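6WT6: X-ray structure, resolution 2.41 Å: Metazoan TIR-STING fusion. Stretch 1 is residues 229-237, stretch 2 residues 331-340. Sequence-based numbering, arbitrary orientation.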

# COMPACT_ATOMS: atom_id res chain seq x y z
N SER A 229 -19.19 -6.41 15.02
CA SER A 229 -20.24 -6.97 14.18
C SER A 229 -21.06 -5.82 13.61
O SER A 229 -21.29 -4.83 14.30
CB SER A 229 -21.14 -7.92 14.98
OG SER A 229 -22.29 -8.29 14.23
N ILE A 230 -21.49 -5.96 12.35
CA ILE A 230 -22.34 -4.93 11.76
C ILE A 230 -23.66 -4.84 12.50
O ILE A 230 -24.31 -3.79 12.51
CB ILE A 230 -22.55 -5.21 10.26
CG1 ILE A 230 -23.26 -4.03 9.58
CG2 ILE A 230 -23.35 -6.48 10.05
CD1 ILE A 230 -22.42 -2.77 9.52
N ALA A 231 -24.07 -5.93 13.16
CA ALA A 231 -25.26 -5.93 14.00
C ALA A 231 -25.13 -5.03 15.22
O ALA A 231 -26.14 -4.72 15.85
CB ALA A 231 -25.59 -7.37 14.43
N ASP A 232 -23.91 -4.61 15.57
CA ASP A 232 -23.72 -3.64 16.64
C ASP A 232 -24.24 -2.26 16.28
O ASP A 232 -24.27 -1.38 17.15
CB ASP A 232 -22.25 -3.55 17.02
CG ASP A 232 -21.74 -4.80 17.71
OD1 ASP A 232 -22.56 -5.50 18.33
OD2 ASP A 232 -20.53 -5.08 17.62
N GLU A 233 -24.64 -2.04 15.03
CA GLU A 233 -25.19 -0.75 14.62
C GLU A 233 -26.67 -0.62 14.93
O GLU A 233 -27.17 0.51 14.99
CB GLU A 233 -24.96 -0.53 13.12
CG GLU A 233 -23.60 0.02 12.77
CD GLU A 233 -23.49 1.52 13.01
OE1 GLU A 233 -24.55 2.19 13.09
OE2 GLU A 233 -22.36 2.02 13.14
N SER A 234 -27.38 -1.73 15.11
CA SER A 234 -28.80 -1.68 15.40
C SER A 234 -29.27 -3.02 15.95
O SER A 234 -28.92 -4.07 15.41
CB SER A 234 -29.60 -1.30 14.15
OG SER A 234 -31.00 -1.26 14.42
N SER A 235 -30.07 -2.97 17.02
CA SER A 235 -30.66 -4.18 17.57
C SER A 235 -31.65 -4.83 16.62
O SER A 235 -32.03 -5.99 16.85
CB SER A 235 -31.33 -3.86 18.90
OG SER A 235 -32.44 -2.98 18.70
N LEU A 236 -32.07 -4.13 15.56
CA LEU A 236 -32.96 -4.70 14.56
C LEU A 236 -32.22 -5.53 13.51
O LEU A 236 -32.87 -6.11 12.64
CB LEU A 236 -33.75 -3.58 13.88
CG LEU A 236 -34.65 -2.79 14.84
CD1 LEU A 236 -35.29 -1.59 14.15
CD2 LEU A 236 -35.71 -3.71 15.44
N ILE A 237 -30.89 -5.59 13.58
CA ILE A 237 -30.09 -6.46 12.72
C ILE A 237 -29.77 -7.72 13.52
O ILE A 237 -29.12 -7.64 14.58
CB ILE A 237 -28.81 -5.76 12.26
CG1 ILE A 237 -29.14 -4.41 11.61
CG2 ILE A 237 -28.03 -6.65 11.30
CD1 ILE A 237 -27.92 -3.54 11.36
N PHE A 331 -20.59 1.77 1.04
CA PHE A 331 -20.04 2.96 1.68
C PHE A 331 -21.17 3.79 2.28
O PHE A 331 -22.20 4.01 1.62
CB PHE A 331 -19.23 3.78 0.68
CG PHE A 331 -18.56 4.99 1.28
CD1 PHE A 331 -17.28 4.91 1.80
CD2 PHE A 331 -19.22 6.21 1.33
CE1 PHE A 331 -16.67 6.02 2.35
CE2 PHE A 331 -18.62 7.32 1.89
CZ PHE A 331 -17.34 7.23 2.40
N TYR A 332 -20.97 4.27 3.51
CA TYR A 332 -22.02 5.01 4.18
C TYR A 332 -21.40 5.92 5.23
O TYR A 332 -20.33 5.62 5.77
CB TYR A 332 -23.04 4.07 4.83
CG TYR A 332 -22.45 3.18 5.91
CD1 TYR A 332 -21.83 1.98 5.58
CD2 TYR A 332 -22.53 3.53 7.25
CE1 TYR A 332 -21.29 1.16 6.56
CE2 TYR A 332 -22.00 2.73 8.24
CZ TYR A 332 -21.38 1.54 7.89
OH TYR A 332 -20.85 0.74 8.88
N LYS A 333 -22.09 7.02 5.52
CA LYS A 333 -21.73 7.91 6.61
C LYS A 333 -22.23 7.31 7.92
O LYS A 333 -23.44 7.27 8.17
CB LYS A 333 -22.32 9.31 6.40
CG LYS A 333 -21.92 9.98 5.11
CD LYS A 333 -22.31 11.45 5.09
CE LYS A 333 -22.10 12.06 3.71
NZ LYS A 333 -22.20 13.55 3.74
N ASP A 334 -21.30 6.86 8.76
CA ASP A 334 -21.66 6.25 10.04
C ASP A 334 -21.85 7.35 11.07
O ASP A 334 -21.04 7.57 11.98
CB ASP A 334 -20.60 5.24 10.46
CG ASP A 334 -19.19 5.79 10.37
OD1 ASP A 334 -18.93 6.63 9.48
OD2 ASP A 334 -18.33 5.39 11.18
N VAL A 335 -22.98 8.06 10.93
CA VAL A 335 -23.29 9.21 11.78
C VAL A 335 -24.61 9.07 12.52
O VAL A 335 -24.94 9.95 13.33
CB VAL A 335 -23.28 10.53 10.98
CG1 VAL A 335 -21.92 10.77 10.33
CG2 VAL A 335 -24.39 10.53 9.92
N ASN A 336 -25.40 8.03 12.27
CA ASN A 336 -26.77 7.95 12.78
C ASN A 336 -26.89 6.90 13.87
O ASN A 336 -26.30 5.82 13.78
CB ASN A 336 -27.75 7.63 11.65
CG ASN A 336 -27.95 8.80 10.71
OD1 ASN A 336 -28.19 9.93 11.15
ND2 ASN A 336 -27.85 8.54 9.41
N ASN A 337 -27.69 7.21 14.89
CA ASN A 337 -27.93 6.32 16.02
C ASN A 337 -29.29 5.65 16.01
O ASN A 337 -29.47 4.66 16.73
CB ASN A 337 -27.79 7.08 17.35
CG ASN A 337 -26.39 7.59 17.58
OD1 ASN A 337 -25.42 6.97 17.16
ND2 ASN A 337 -26.28 8.72 18.27
N SER A 338 -30.25 6.16 15.23
CA SER A 338 -31.58 5.57 15.20
C SER A 338 -31.51 4.11 14.79
O SER A 338 -30.69 3.72 13.95
CB SER A 338 -32.48 6.34 14.24
OG SER A 338 -33.76 5.75 14.17
N SER A 339 -32.38 3.29 15.39
CA SER A 339 -32.43 1.87 15.07
C SER A 339 -32.93 1.61 13.66
O SER A 339 -32.79 0.49 13.16
CB SER A 339 -33.31 1.13 16.07
OG SER A 339 -32.65 0.99 17.31
N ASP A 340 -33.53 2.61 13.01
CA ASP A 340 -34.06 2.44 11.66
C ASP A 340 -33.03 2.75 10.58
O ASP A 340 -33.21 2.33 9.44
CB ASP A 340 -35.27 3.35 11.44
CG ASP A 340 -36.41 3.02 12.36
OD1 ASP A 340 -36.36 1.95 13.01
OD2 ASP A 340 -37.37 3.83 12.44
O HOH W 1 -29.24 1.95 12.62
O HOH W 2 -20.46 0.91 11.37
O HOH W 3 -26.82 3.02 12.94

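Two segments far apart in sequence can be held together by very little direct bonding, provided that each is folded well enough to present its few polar groups in the right place and that water fills the gaps. The contact between residues 229-237 and 331-340 of this TIR-STING fusion illustrates the principle: the surface buried, both sides summed, is 304 Å², and a single direct hydrogen bond crosses it.

Stretch 1 begins by organising itself. Ser-229 touches nothing in stretch 2, but its OG accepts from Ala-231 N at 3.1 Å and its carbonyl O accepts from Asp-232 N at 2.9 Å, bonds that secure the start of the 3-10 segment spanning 230 to 233. A weak bond from Ser-229 N to Asp-232 OD2, at 3.2 Å, closes the same small loop from the side-chain end. Ile-230 is the first residue to reach across. Its CA-to-CB bond points sideways, yet the t, p rotamer brings the end of the chain nearer, so that CD1 lies 3.9 Å from the OH of Tyr-332. Both residues are buried, and the approach is one of packing. Ala-231 and Asp-232 remain out of reach.

Glu-233 shows how a carboxylate can link its own segment to another without touching it closely. The side chain leaves sideways, and its m, m bend brings the carboxylate nearer to stretch 2, but OE1 still stands 4.1 Å from Asn-336 O. A carboxylate oxygen and a carbonyl oxygen are both acceptors, with no proton to share, and water supplies what they lack. Water 3 lies 2.4 Å from Glu-233 OE1 and 3.0 Å from Asn-336 O, placed to donate to each, although more acceptors surround it than it has protons. Water 2 donates to Glu-233 OE2 at 2.8 Å and is hydrogen-bonded to Tyr-332 OH at 2.5 Å, so the carboxylate is tied through water to two well-separated points of stretch 2. The backbone joins in more loosely: water 1 lies 2.6 Å from Ser-338 O and 3.5 Å from Glu-233 O, placed to donate to each, weakly to the latter, though it too has more acceptors in reach than protons.

The direct bond comes at Ser-234, where the backbones also draw close, its CA lying 5.1 Å from the CA of Ser-339. The serine points toward stretch 2, and its OG donates to Ser-339 O at 2.8 Å. The same OG accepts from Leu-236 N at 3.3 Å, so one hydroxyl serves both the contact and its own loop. That loop is a type I turn from Ser-234 to Ile-237, closed by Ile-237 N donating to Ser-234 O at 3.1 Å.

At the turn, Ser-235 makes only a distant approach, its OG 4.2 Å from Ser-339 OG. Leu-236 points toward stretch 2 and lays CD1 3.9 Å from Ser-339 CB and 3.4 Å from Ser-339 O, the carbonyl that Ser-234 engages. Within stretch 2, a weak capping bond from Asp-340 N to Ser-338 OG, at 3.4 Å, spans Ser-339.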